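Local coordinates for protein uricase (Bacillus fastidiosus, PDB 4R8X) that catalyses the oxidation of urate, the first step on the route from urate to (S)-allantoin in purine breakdown, at residues A48-Q53 with T147-R152; T87-L92 with A220-A225; E97-K102 with D107-E112; T157-Q162 with E209-A214; I255-P260 with E306-E311. All coordinates share one frame; numbering follows the deposited sequence.

All five contacts lie away from the predicted urate site. Contacts 1, 3 and 4 gather at one end of the large antiparallel sheet: contact 1 ties strand 40-50 to strand 143-153 by a single salt bridge, contact 3 packs helix 88-102 on strand 108-125, which runs between those two, and contact 4 joins strand 156-173 to a loop through amides and waters. Contact 2 takes the start of the same helix and buries a tyrosine-glutamate bond. Contact 5 stands apart, two helices meeting through one leucine. Contacts 2, 3 and 5 are buried, contact 3 apolar and contact 5 a methyl against helix backbone, with no hydrogen bond across either; contacts 1 and 4, nearer solvent, are largely polar.

Contact 1 of 5, residues A48-Q53 with T147-R152; sequences ALKGEQ and TVEVAR
Lys50 and Glu149 meet in a salt bridge that reaches over strand 108-125 in the large antiparallel sheet of uricase, joining its two neighbours, strands 40-50 and 143-153. The backbones stay well apart, with Lys50 CA 8.9 Å from Ala151 CA as the nearest pair, so long side chains have to close the distance. Lys50 sets CG beside its backbone N, opposite the carbonyl carbon (chi1 -62°), and then runs fully extended to NZ. Glu149 starts the other way, with CG anti to the backbone N (chi1 -176°), and is likewise stretched out. The two chains cross at about a right angle, and the last methylenes of the lysine pass the carboxylate: Lys50 CE lies 3.5 Å from Glu149 OE2.

The carboxylate is shared. Its OE1 makes a salt bridge with Arg110 on the intervening strand, which probably steadies its rotation and favours the charged form, while OE2 serves the lysine. Ala108, on that same strand, touches the Glu149 side chain. The ammonium group comes to the syn side of the carboxylate oxygen, tilted 22° from the carboxylate plane, with Lys50 NZ 2.8 Å from Glu149 OE2.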
# COMPACT_ATOMS: atom_id res chain seq x y z
N ALA D 48 22.32 -10.74 -2.78
CA ALA D 48 23.31 -10.10 -1.92
C ALA D 48 24.65 -10.80 -2.11
O ALA D 48 24.71 -12.04 -2.07
CB ALA D 48 22.88 -10.17 -0.46
N LEU D 49 25.70 -10.02 -2.33
CA LEU D 49 27.06 -10.55 -2.43
C LEU D 49 27.80 -10.30 -1.12
O LEU D 49 27.65 -9.25 -0.50
CB LEU D 49 27.80 -9.88 -3.59
CG LEU D 49 27.13 -9.89 -4.96
CD1 LEU D 49 28.13 -9.43 -6.01
CD2 LEU D 49 26.56 -11.25 -5.32
N LYS D 50 28.62 -11.26 -0.71
CA LYS D 50 29.38 -11.15 0.54
C LYS D 50 30.82 -11.57 0.34
O LYS D 50 31.13 -12.41 -0.50
CB LYS D 50 28.77 -12.04 1.62
CG LYS D 50 27.35 -11.70 2.02
CD LYS D 50 26.80 -12.72 3.00
CE LYS D 50 25.36 -12.40 3.39
NZ LYS D 50 24.83 -13.38 4.38
N GLY D 51 31.70 -10.99 1.15
CA GLY D 51 33.09 -11.40 1.19
C GLY D 51 33.95 -10.38 1.88
O GLY D 51 33.74 -9.18 1.75
N GLU D 52 34.95 -10.86 2.62
CA GLU D 52 35.86 -9.97 3.32
C GLU D 52 36.55 -8.99 2.37
O GLU D 52 36.93 -7.89 2.77
CB GLU D 52 36.91 -10.78 4.08
CG GLU D 52 37.69 -11.75 3.20
CD GLU D 52 38.90 -12.35 3.90
OE1 GLU D 52 39.50 -11.66 4.76
OE2 GLU D 52 39.26 -13.50 3.59
N GLN D 53 36.70 -9.39 1.11
CA GLN D 53 37.36 -8.54 0.13
C GLN D 53 36.54 -7.33 -0.32
O GLN D 53 37.03 -6.52 -1.09
CB GLN D 53 37.80 -9.37 -1.08
CG GLN D 53 38.89 -10.38 -0.74
CD GLN D 53 39.52 -10.99 -1.97
OE1 GLN D 53 40.02 -10.28 -2.84
NE2 GLN D 53 39.47 -12.31 -2.05
N THR D 147 14.71 -19.15 -0.54
CA THR D 147 16.00 -18.51 -0.33
C THR D 147 17.07 -19.56 -0.47
O THR D 147 16.91 -20.68 0.02
CB THR D 147 16.11 -17.90 1.08
OG1 THR D 147 15.19 -16.82 1.22
CG2 THR D 147 17.50 -17.36 1.34
N VAL D 148 18.14 -19.22 -1.18
CA VAL D 148 19.33 -20.07 -1.16
C VAL D 148 20.55 -19.20 -0.96
O VAL D 148 20.72 -18.19 -1.63
CB VAL D 148 19.48 -20.88 -2.47
CG1 VAL D 148 20.75 -21.75 -2.38
CG2 VAL D 148 18.27 -21.76 -2.70
N GLU D 149 21.41 -19.58 -0.01
CA GLU D 149 22.69 -18.91 0.14
C GLU D 149 23.78 -19.96 0.03
O GLU D 149 23.72 -21.01 0.69
CB GLU D 149 22.79 -18.14 1.46
CG GLU D 149 24.08 -17.34 1.59
CD GLU D 149 24.09 -16.34 2.75
OE1 GLU D 149 23.04 -16.06 3.32
OE2 GLU D 149 25.18 -15.84 3.07
N VAL D 150 24.76 -19.68 -0.82
CA VAL D 150 25.88 -20.59 -1.03
C VAL D 150 27.16 -19.88 -0.62
O VAL D 150 27.36 -18.71 -0.95
CB VAL D 150 25.95 -21.04 -2.51
CG1 VAL D 150 27.17 -21.95 -2.73
CG2 VAL D 150 24.68 -21.78 -2.89
N ALA D 151 28.02 -20.59 0.12
CA ALA D 151 29.32 -20.07 0.52
C ALA D 151 30.45 -20.96 0.00
O ALA D 151 30.29 -22.16 -0.20
CB ALA D 151 29.40 -19.95 2.05
N ARG D 152 31.60 -20.34 -0.21
CA ARG D 152 32.78 -21.07 -0.62
C ARG D 152 33.31 -21.87 0.58
O ARG D 152 33.22 -21.43 1.73
CB ARG D 152 33.84 -20.08 -1.11
CG ARG D 152 34.71 -20.59 -2.24
CD ARG D 152 35.64 -19.49 -2.75
NE ARG D 152 35.00 -18.39 -3.48
CZ ARG D 152 34.53 -18.48 -4.72
NH1 ARG D 152 34.57 -19.63 -5.36
NH2 ARG D 152 33.99 -17.42 -5.32

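Contact 2 of 5, residues T87-L92 with A220-A225; sequences TLEGFL and ANYVAA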
# COMPACT_ATOMS: atom_id res chain seq x y z
N THR D 87 12.25 -25.59 -10.75
CA THR D 87 11.90 -25.14 -9.39
C THR D 87 12.58 -23.84 -9.01
O THR D 87 13.65 -23.50 -9.52
CB THR D 87 12.24 -26.19 -8.29
OG1 THR D 87 13.66 -26.20 -8.04
CG2 THR D 87 11.76 -27.58 -8.69
N LEU D 88 11.95 -23.11 -8.10
CA LEU D 88 12.48 -21.84 -7.65
C LEU D 88 13.81 -22.06 -6.92
O LEU D 88 14.78 -21.36 -7.17
CB LEU D 88 11.48 -21.15 -6.73
CG LEU D 88 11.81 -19.72 -6.32
CD1 LEU D 88 12.07 -18.83 -7.53
CD2 LEU D 88 10.66 -19.15 -5.51
N GLU D 89 13.84 -23.06 -6.04
CA GLU D 89 15.05 -23.37 -5.29
C GLU D 89 16.19 -23.80 -6.20
O GLU D 89 17.34 -23.45 -5.95
CB GLU D 89 14.78 -24.48 -4.27
CG GLU D 89 13.74 -24.15 -3.22
CD GLU D 89 12.34 -24.60 -3.59
OE1 GLU D 89 11.54 -24.81 -2.67
OE2 GLU D 89 12.03 -24.75 -4.79
N GLY D 90 15.87 -24.58 -7.22
CA GLY D 90 16.84 -24.98 -8.22
C GLY D 90 17.44 -23.78 -8.91
O GLY D 90 18.65 -23.67 -9.03
N PHE D 91 16.58 -22.85 -9.35
CA PHE D 91 17.08 -21.67 -10.02
C PHE D 91 17.98 -20.82 -9.11
O PHE D 91 19.05 -20.39 -9.54
CB PHE D 91 15.93 -20.82 -10.54
CG PHE D 91 16.39 -19.55 -11.21
CD1 PHE D 91 17.19 -19.61 -12.34
CD2 PHE D 91 16.03 -18.31 -10.70
CE1 PHE D 91 17.63 -18.44 -12.96
CE2 PHE D 91 16.45 -17.15 -11.31
CZ PHE D 91 17.25 -17.20 -12.44
N LEU D 92 17.57 -20.60 -7.86
CA LEU D 92 18.35 -19.78 -6.96
C LEU D 92 19.73 -20.39 -6.67
O LEU D 92 20.74 -19.68 -6.66
CB LEU D 92 17.59 -19.52 -5.65
CG LEU D 92 16.27 -18.76 -5.77
CD1 LEU D 92 15.81 -18.37 -4.38
CD2 LEU D 92 16.37 -17.54 -6.70
N ALA D 220 9.56 -36.55 -7.57
CA ALA D 220 8.87 -37.35 -6.57
C ALA D 220 9.28 -36.92 -5.16
O ALA D 220 8.53 -37.11 -4.21
CB ALA D 220 9.15 -38.82 -6.77
N ASN D 221 10.47 -36.34 -5.05
CA ASN D 221 10.99 -35.87 -3.77
C ASN D 221 10.90 -34.37 -3.58
O ASN D 221 11.37 -33.85 -2.56
CB ASN D 221 12.44 -36.29 -3.59
CG ASN D 221 12.62 -37.78 -3.63
OD1 ASN D 221 11.71 -38.53 -3.26
ND2 ASN D 221 13.78 -38.23 -4.08
N TYR D 222 10.33 -33.67 -4.57
CA TYR D 222 10.16 -32.22 -4.48
C TYR D 222 8.81 -31.89 -3.87
O TYR D 222 7.78 -32.42 -4.29
CB TYR D 222 10.25 -31.55 -5.86
CG TYR D 222 10.11 -30.05 -5.75
CD1 TYR D 222 11.16 -29.28 -5.26
CD2 TYR D 222 8.91 -29.39 -6.08
CE1 TYR D 222 11.06 -27.91 -5.13
CE2 TYR D 222 8.80 -28.01 -5.95
CZ TYR D 222 9.87 -27.28 -5.46
OH TYR D 222 9.78 -25.92 -5.33
N VAL D 223 8.83 -31.01 -2.87
CA VAL D 223 7.60 -30.59 -2.22
C VAL D 223 7.13 -29.28 -2.84
O VAL D 223 7.74 -28.24 -2.63
CB VAL D 223 7.79 -30.44 -0.70
CG1 VAL D 223 6.47 -30.05 -0.03
CG2 VAL D 223 8.32 -31.73 -0.11
N ALA D 224 6.04 -29.32 -3.59
CA ALA D 224 5.49 -28.11 -4.19
C ALA D 224 4.71 -27.32 -3.14
O ALA D 224 3.90 -27.89 -2.39
CB ALA D 224 4.59 -28.45 -5.37
N ALA D 225 4.97 -26.02 -3.07
CA ALA D 225 4.27 -25.13 -2.14
C ALA D 225 2.75 -25.25 -2.29
O ALA D 225 2.02 -25.13 -1.31
CB ALA D 225 4.72 -23.67 -2.31
O HOH W 1 9.41 -23.93 -7.38
O HOH W 2 9.97 -27.01 -1.81
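The hydroxyl of Tyr222 is gripped from two directions. It donates to Glu89, with Tyr222 OH 2.6 Å from Glu89 OE2. It also accepts from a water, 2.9 Å from Tyr222 OH, that in turn takes the N-H of Leu88. The carboxylate oxygen uses its syn lone pair. Its group sits at the edge of the phenol, turned 87° to the ring plane, and the glutamate chain reaches it by bending at chi2 (92°). Glu89 OE1 is occupied as well, by Ser164 OG and by a second water that also donates to Val223 O. Both carboxylate oxygens are thus held in a buried setting.

Thr87 closes over the ring. Its methyl CG2 rests above the centre of one face in a CH-pi contact, 3.7 Å from the Tyr222 ring centroid, having been swung there by a torsion that puts OG1 between the backbone N and carbonyl carbon (chi1 76°). That same rotation leaves Thr87 OG1 to accept from Gly90 N at 2.9 Å. A phenylalanine in place of Tyr222 would probably leave Glu89 OE2 and the water at Leu88 N without their phenolic partner. The loop before helix 225-238 is in this way fastened to the first turn of helix 88-102, at a classic threonine N-cap.

Contact 3 of 5, residues E97-K102 with D107-E112; sequences EAFLAK and DAVRLE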
# COMPACT_ATOMS: atom_id res chain seq x y z
N GLU D 97 25.64 -20.35 -7.37
CA GLU D 97 26.86 -21.06 -7.75
C GLU D 97 27.52 -20.39 -8.94
O GLU D 97 28.75 -20.29 -9.00
CB GLU D 97 26.54 -22.53 -8.03
CG GLU D 97 26.24 -23.26 -6.73
CD GLU D 97 25.65 -24.65 -6.90
OE1 GLU D 97 25.16 -24.99 -8.00
OE2 GLU D 97 25.68 -25.41 -5.91
N ALA D 98 26.71 -19.91 -9.87
CA ALA D 98 27.23 -19.23 -11.05
C ALA D 98 27.98 -17.94 -10.68
O ALA D 98 29.06 -17.67 -11.21
CB ALA D 98 26.10 -18.94 -12.03
N PHE D 99 27.40 -17.15 -9.77
CA PHE D 99 28.08 -15.95 -9.29
C PHE D 99 29.45 -16.32 -8.70
O PHE D 99 30.46 -15.67 -8.99
CB PHE D 99 27.24 -15.23 -8.23
CG PHE D 99 26.29 -14.18 -8.76
CD1 PHE D 99 26.76 -13.05 -9.40
CD2 PHE D 99 24.93 -14.31 -8.55
CE1 PHE D 99 25.88 -12.07 -9.85
CE2 PHE D 99 24.04 -13.34 -9.00
CZ PHE D 99 24.52 -12.23 -9.66
N LEU D 100 29.48 -17.36 -7.86
CA LEU D 100 30.72 -17.76 -7.21
C LEU D 100 31.76 -18.25 -8.22
O LEU D 100 32.96 -18.04 -8.03
CB LEU D 100 30.46 -18.81 -6.14
CG LEU D 100 29.76 -18.27 -4.89
CD1 LEU D 100 29.34 -19.41 -3.98
CD2 LEU D 100 30.65 -17.28 -4.15
N ALA D 101 31.30 -18.90 -9.29
CA ALA D 101 32.22 -19.39 -10.31
C ALA D 101 32.81 -18.23 -11.08
O ALA D 101 33.98 -18.26 -11.47
CB ALA D 101 31.51 -20.34 -11.25
N LYS D 102 32.01 -17.19 -11.29
CA LYS D 102 32.44 -16.04 -12.08
C LYS D 102 33.37 -15.11 -11.30
O LYS D 102 34.32 -14.57 -11.85
CB LYS D 102 31.22 -15.27 -12.59
CG LYS D 102 31.55 -14.07 -13.45
CD LYS D 102 32.38 -14.46 -14.65
CE LYS D 102 32.53 -13.29 -15.59
NZ LYS D 102 33.27 -13.70 -16.81
N ASP D 107 32.91 -14.50 -1.22
CA ASP D 107 32.89 -15.63 -0.29
C ASP D 107 31.52 -16.31 -0.24
O ASP D 107 31.43 -17.50 0.03
CB ASP D 107 33.25 -15.19 1.14
CG ASP D 107 34.65 -14.62 1.27
OD1 ASP D 107 35.52 -14.91 0.43
OD2 ASP D 107 34.88 -13.87 2.25
N ALA D 108 30.46 -15.54 -0.45
CA ALA D 108 29.11 -16.10 -0.39
C ALA D 108 28.16 -15.26 -1.21
O ALA D 108 28.40 -14.06 -1.42
CB ALA D 108 28.63 -16.18 1.06
N VAL D 109 27.11 -15.91 -1.72
CA VAL D 109 26.05 -15.24 -2.46
C VAL D 109 24.69 -15.70 -1.95
O VAL D 109 24.44 -16.90 -1.84
CB VAL D 109 26.15 -15.54 -3.97
CG1 VAL D 109 25.01 -14.86 -4.73
CG2 VAL D 109 27.50 -15.09 -4.51
N ARG D 110 23.81 -14.75 -1.66
CA ARG D 110 22.47 -15.06 -1.17
C ARG D 110 21.42 -14.60 -2.16
O ARG D 110 21.41 -13.44 -2.56
CB ARG D 110 22.23 -14.33 0.15
CG ARG D 110 20.86 -14.58 0.78
CD ARG D 110 20.71 -13.78 2.06
NE ARG D 110 19.46 -14.04 2.77
CZ ARG D 110 19.30 -15.05 3.62
NH1 ARG D 110 20.31 -15.88 3.85
NH2 ARG D 110 18.14 -15.23 4.24
N LEU D 111 20.54 -15.51 -2.54
CA LEU D 111 19.39 -15.17 -3.36
C LEU D 111 18.11 -15.42 -2.60
O LEU D 111 17.94 -16.48 -1.98
CB LEU D 111 19.37 -16.00 -4.65
CG LEU D 111 19.96 -15.43 -5.93
CD1 LEU D 111 19.14 -14.24 -6.44
CD2 LEU D 111 21.44 -15.09 -5.74
N GLU D 112 17.21 -14.44 -2.64
CA GLU D 112 15.86 -14.59 -2.12
C GLU D 112 14.89 -14.36 -3.27
O GLU D 112 15.15 -13.54 -4.15
CB GLU D 112 15.59 -13.54 -1.04
CG GLU D 112 16.49 -13.69 0.17
CD GLU D 112 16.34 -12.56 1.17
OE1 GLU D 112 15.40 -11.75 1.03
OE2 GLU D 112 17.17 -12.49 2.10
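Val109 approaches the ring of Phe99 obliquely, its CG1 3.9 Å from Phe99 CD2, and the same ring stacks with Phe75 of helix 69-82. This is helix-on-sheet packing: helix 88-102 lies against strand 108-125, the two short segments running roughly antiparallel (152°), their axes coming within 8.1 Å of each other. The other flat group, the guanidinium of Arg110, takes Glu112 OE2 at its edge and in its plane, with Arg110 NE 2.8 Å from that oxygen, a salt bridge between two residues of the same strand. Arg110 NH1 goes on to Glu149 and Glu161, so the arginine gathers three carboxylates.

Val109 carries the apolar contact. With CG1 anti to the backbone N (chi1 179°), its two methyls divide the work: CG1 meets the ring, and Val109 CG2 reaches the root of the phenylalanine, 3.7 Å from Phe99 CB. The Leu100 and Val109 side chains slide past each other in opposite directions, with Leu100 CD2 3.9 Å from Val109 CG2. Val47 and Leu49 of strand 40-50 pack against Val109 as well, so the residue is buried among helix and sheet. An alanine at Val109 would take away both methyls and is likely to open a gap between strand and helix, leaving Phe99 CB and Leu100 CD2 without their partner methyl.

Asp107, just before the strand, forms a classic beta bulge with Ala108 opposite Lys50. Leu100 reaches this point with the same CD2, which lies 4.1 Å from Ala108 N.

Contact 4 of 5, residues T157-Q162 with E209-A214; sequences TEVVEQ and ENQDDA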
# COMPACT_ATOMS: atom_id res chain seq x y z
N THR D 157 32.02 -25.49 -2.83
CA THR D 157 31.00 -24.62 -2.26
C THR D 157 29.99 -25.45 -1.47
O THR D 157 29.91 -26.67 -1.63
CB THR D 157 30.21 -23.82 -3.33
OG1 THR D 157 29.53 -24.72 -4.21
CG2 THR D 157 31.13 -22.92 -4.13
N GLU D 158 29.22 -24.78 -0.62
CA GLU D 158 28.17 -25.44 0.15
C GLU D 158 26.98 -24.51 0.33
O GLU D 158 27.12 -23.29 0.41
CB GLU D 158 28.70 -25.90 1.51
CG GLU D 158 29.01 -24.77 2.49
CD GLU D 158 29.50 -25.28 3.85
OE1 GLU D 158 29.85 -24.44 4.71
OE2 GLU D 158 29.55 -26.51 4.05
N VAL D 159 25.79 -25.11 0.41
CA VAL D 159 24.58 -24.37 0.75
C VAL D 159 24.58 -24.10 2.25
O VAL D 159 24.65 -25.04 3.04
CB VAL D 159 23.34 -25.16 0.37
CG1 VAL D 159 22.08 -24.48 0.90
CG2 VAL D 159 23.28 -25.34 -1.13
N VAL D 160 24.56 -22.83 2.63
CA VAL D 160 24.56 -22.49 4.05
C VAL D 160 23.18 -22.08 4.55
O VAL D 160 22.94 -22.05 5.75
CB VAL D 160 25.64 -21.43 4.41
CG1 VAL D 160 27.04 -22.01 4.21
CG2 VAL D 160 25.44 -20.18 3.59
N GLU D 161 22.28 -21.77 3.62
CA GLU D 161 20.87 -21.62 3.97
C GLU D 161 19.99 -22.04 2.80
O GLU D 161 20.27 -21.66 1.67
CB GLU D 161 20.51 -20.20 4.39
CG GLU D 161 19.00 -20.05 4.67
CD GLU D 161 18.61 -18.73 5.31
OE1 GLU D 161 19.50 -17.89 5.58
OE2 GLU D 161 17.39 -18.53 5.55
N GLN D 162 18.96 -22.82 3.07
CA GLN D 162 17.94 -23.14 2.08
C GLN D 162 16.57 -22.99 2.74
O GLN D 162 16.33 -23.54 3.80
CB GLN D 162 18.12 -24.56 1.53
CG GLN D 162 17.22 -24.93 0.36
CD GLN D 162 17.37 -26.39 -0.02
OE1 GLN D 162 17.04 -27.27 0.76
NE2 GLN D 162 17.88 -26.64 -1.22
N GLU D 209 15.61 -32.59 4.58
CA GLU D 209 16.73 -33.38 5.11
C GLU D 209 17.86 -33.43 4.09
O GLU D 209 19.03 -33.28 4.44
CB GLU D 209 16.27 -34.79 5.47
CG GLU D 209 17.34 -35.66 6.12
CD GLU D 209 16.87 -37.08 6.37
OE1 GLU D 209 15.70 -37.39 6.05
OE2 GLU D 209 17.67 -37.89 6.88
N ASN D 210 17.50 -33.64 2.83
CA ASN D 210 18.46 -33.71 1.74
C ASN D 210 18.19 -32.54 0.81
O ASN D 210 17.26 -32.58 0.01
CB ASN D 210 18.33 -35.04 0.99
CG ASN D 210 19.43 -35.24 -0.03
OD1 ASN D 210 20.61 -35.34 0.32
ND2 ASN D 210 19.06 -35.32 -1.30
N GLN D 211 19.00 -31.50 0.95
CA GLN D 211 18.74 -30.22 0.30
C GLN D 211 18.67 -30.30 -1.21
O GLN D 211 17.95 -29.53 -1.84
CB GLN D 211 19.78 -29.18 0.75
CG GLN D 211 19.62 -28.75 2.20
CD GLN D 211 20.71 -27.82 2.68
OE1 GLN D 211 21.85 -27.87 2.20
NE2 GLN D 211 20.38 -26.97 3.64
N ASP D 212 19.39 -31.23 -1.82
CA ASP D 212 19.30 -31.41 -3.27
C ASP D 212 17.90 -31.78 -3.75
O ASP D 212 17.58 -31.59 -4.92
CB ASP D 212 20.32 -32.45 -3.75
CG ASP D 212 21.75 -31.94 -3.69
OD1 ASP D 212 21.95 -30.73 -3.45
OD2 ASP D 212 22.67 -32.76 -3.88
N ASP D 213 17.06 -32.31 -2.86
CA ASP D 213 15.67 -32.60 -3.24
C ASP D 213 14.94 -31.36 -3.77
O ASP D 213 14.06 -31.47 -4.62
CB ASP D 213 14.88 -33.18 -2.06
CG ASP D 213 15.27 -34.61 -1.72
OD1 ASP D 213 16.06 -35.24 -2.46
OD2 ASP D 213 14.75 -35.12 -0.71
N ALA D 214 15.31 -30.19 -3.25
CA ALA D 214 14.68 -28.93 -3.64
C ALA D 214 14.97 -28.53 -5.08
O ALA D 214 14.28 -27.68 -5.63
CB ALA D 214 15.13 -27.82 -2.69
O HOH W 3 22.58 -25.45 4.92
O HOH W 4 24.27 -27.94 3.31
O HOH W 5 17.73 -26.36 4.83
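The first torsion of Gln162 (chi1 -173°) carries CG to the far side from the backbone N, while that of Gln211 keeps CG next to it, away from the carbonyl carbon; both chains then run extended and slide past each other in opposite directions. Their amide planes are clearly tilted against each other, and the two amides make no hydrogen bond with each other. The Gln162 amide instead reaches the main chain: Gln162 NE2 donates to Gln211 O at 3.0 Å, nearly straight at 167°. The acceptor lies in the plane of the Gln162 amide, but the donor stands 37° above the plane of the carbonyl. Ala214 N approaches that same oxygen from the other face, so Gln211 O is held by two N-H groups.

The rest of the Gln162 amide packs along the opposing residues. Gln162 OE1 lies 3.3 Å from Gln211 CG, and the methyl CB of Ala214 sits 3.3 Å from Gln162 NE2. At its far end Gln211 comes up to Val159, with Gln211 OE1 3.6 Å from Val159 CB, and two waters join this amide to the strand. One donates to Val159 O and to Gln211 OE1; the other donates to Val159 O and accepts from Gln211 NE2.

Within 209-214, Asn210 ND2 donates to Asp213 OD1, met from above the carboxylate plane. The whole is a side-chain-to-main-chain hydrogen bond, with bridging waters, that joins the 3-10 segment 211-214 to strand 156-173, close to where Val160 and Glu161 form a classic beta bulge opposite Glu149.

Contact 5 of 5, residues I255-P260 with E306-E311; sequences ILDRFP and EDLARE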
# COMPACT_ATOMS: atom_id res chain seq x y z
N ILE D 255 1.78 -32.20 7.11
CA ILE D 255 2.79 -31.96 6.07
C ILE D 255 3.98 -32.91 6.26
O ILE D 255 4.44 -33.55 5.32
CB ILE D 255 3.26 -30.48 6.07
CG1 ILE D 255 2.12 -29.52 5.71
CG2 ILE D 255 4.42 -30.31 5.11
CD1 ILE D 255 2.39 -28.08 6.10
N LEU D 256 4.47 -33.00 7.50
CA LEU D 256 5.56 -33.92 7.82
C LEU D 256 5.21 -35.39 7.51
O LEU D 256 6.07 -36.17 7.07
CB LEU D 256 5.95 -33.74 9.28
CG LEU D 256 6.57 -32.38 9.60
CD1 LEU D 256 6.70 -32.13 11.10
CD2 LEU D 256 7.93 -32.21 8.92
N ASP D 257 3.96 -35.76 7.75
CA ASP D 257 3.46 -37.10 7.46
C ASP D 257 3.50 -37.41 5.97
O ASP D 257 3.96 -38.48 5.54
CB ASP D 257 2.03 -37.24 8.00
CG ASP D 257 1.66 -38.67 8.36
OD1 ASP D 257 2.48 -39.60 8.16
OD2 ASP D 257 0.54 -38.86 8.87
N ARG D 258 3.00 -36.47 5.16
CA ARG D 258 2.97 -36.65 3.72
C ARG D 258 4.36 -36.59 3.09
O ARG D 258 4.61 -37.23 2.07
CB ARG D 258 2.09 -35.59 3.07
CG ARG D 258 0.64 -35.68 3.46
CD ARG D 258 0.07 -37.07 3.20
NE ARG D 258 -1.33 -37.11 3.59
CZ ARG D 258 -1.93 -38.12 4.20
NH1 ARG D 258 -1.24 -39.21 4.51
NH2 ARG D 258 -3.21 -38.04 4.51
N PHE D 259 5.25 -35.81 3.70
CA PHE D 259 6.58 -35.61 3.14
C PHE D 259 7.67 -35.96 4.15
O PHE D 259 8.22 -35.08 4.81
CB PHE D 259 6.74 -34.18 2.62
CG PHE D 259 5.70 -33.78 1.62
CD1 PHE D 259 5.65 -34.40 0.37
CD2 PHE D 259 4.76 -32.80 1.91
CE1 PHE D 259 4.70 -34.04 -0.57
CE2 PHE D 259 3.79 -32.45 0.97
CZ PHE D 259 3.76 -33.07 -0.27
N PRO D 260 8.01 -37.26 4.26
CA PRO D 260 8.99 -37.73 5.24
C PRO D 260 10.38 -37.13 5.03
O PRO D 260 11.20 -37.15 5.95
CB PRO D 260 9.05 -39.24 4.99
CG PRO D 260 7.76 -39.58 4.36
CD PRO D 260 7.36 -38.37 3.54
N GLU D 306 10.18 -35.39 14.89
CA GLU D 306 10.10 -35.97 16.23
C GLU D 306 8.72 -35.75 16.86
O GLU D 306 8.25 -36.57 17.64
CB GLU D 306 11.20 -35.41 17.14
CG GLU D 306 12.62 -35.85 16.76
CD GLU D 306 13.20 -35.11 15.56
OE1 GLU D 306 12.60 -34.12 15.08
OE2 GLU D 306 14.28 -35.53 15.09
N ASP D 307 8.06 -34.64 16.51
CA ASP D 307 6.70 -34.38 16.97
C ASP D 307 5.74 -35.41 16.40
O ASP D 307 4.90 -35.95 17.11
CB ASP D 307 6.24 -32.97 16.60
CG ASP D 307 7.03 -31.89 17.32
OD1 ASP D 307 7.26 -32.03 18.54
OD2 ASP D 307 7.42 -30.91 16.66
N LEU D 308 5.86 -35.66 15.10
CA LEU D 308 4.99 -36.62 14.44
C LEU D 308 5.19 -38.02 15.03
O LEU D 308 4.23 -38.74 15.28
CB LEU D 308 5.26 -36.63 12.94
CG LEU D 308 4.38 -37.57 12.13
CD1 LEU D 308 2.92 -37.13 12.18
CD2 LEU D 308 4.87 -37.65 10.70
N ALA D 309 6.45 -38.38 15.26
CA ALA D 309 6.74 -39.67 15.86
C ALA D 309 6.12 -39.80 17.25
O ALA D 309 5.58 -40.85 17.62
CB ALA D 309 8.25 -39.90 15.92
N ARG D 310 6.18 -38.72 18.03
CA ARG D 310 5.56 -38.70 19.35
C ARG D 310 4.06 -38.88 19.27
O ARG D 310 3.49 -39.62 20.07
CB ARG D 310 5.90 -37.42 20.11
CG ARG D 310 7.24 -37.48 20.82
CD ARG D 310 7.47 -36.26 21.70
NE ARG D 310 7.78 -35.07 20.91
CZ ARG D 310 9.01 -34.74 20.52
NH1 ARG D 310 10.04 -35.50 20.85
NH2 ARG D 310 9.20 -33.64 19.80
N GLU D 311 3.41 -38.22 18.32
CA GLU D 311 1.97 -38.35 18.15
C GLU D 311 1.58 -39.78 17.76
O GLU D 311 0.64 -40.34 18.30
CB GLU D 311 1.41 -37.34 17.13
CG GLU D 311 1.52 -35.86 17.56
CD GLU D 311 0.72 -35.55 18.81
OE1 GLU D 311 -0.32 -36.21 19.05
OE2 GLU D 311 1.12 -34.64 19.55
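Leu256 meets Leu308 of helix 305-312 with its CB and backbone rather than with its branch: Leu256 C, the carbonyl carbon, lies 3.9 Å from Leu308 CD2, and Leu256 CB 4.3 Å from the same methyl. The Leu256 side chain packs against Leu262 and Val265 of strand 262-271. Asp257 follows and comes closer. Leu308 CD2 rests 3.6 Å from Asp257 CA and lies alongside its CB, the two side chains crossing at about a right angle. One methyl therefore does nearly all the touching, brought there by a Leu308 torsion that sets CG anti to the backbone N (chi1 -178°). Asp257 has its CG likewise away from its N, and the carboxylate passes the methyl to reach polar partners: OD2 bonds to Tyr319 OH and OD1 forms a salt bridge with Lys312.

On the other helix, Asp307 OD1 pairs with Arg310 NH2 at 2.8 Å and with Arg3 of the second subunit, so helix 305-312 also takes part in a contact with that subunit. The arrangement is a helix-helix contact in which one leucine packs against the backbone and CB atoms of the last turn of helix 244-258.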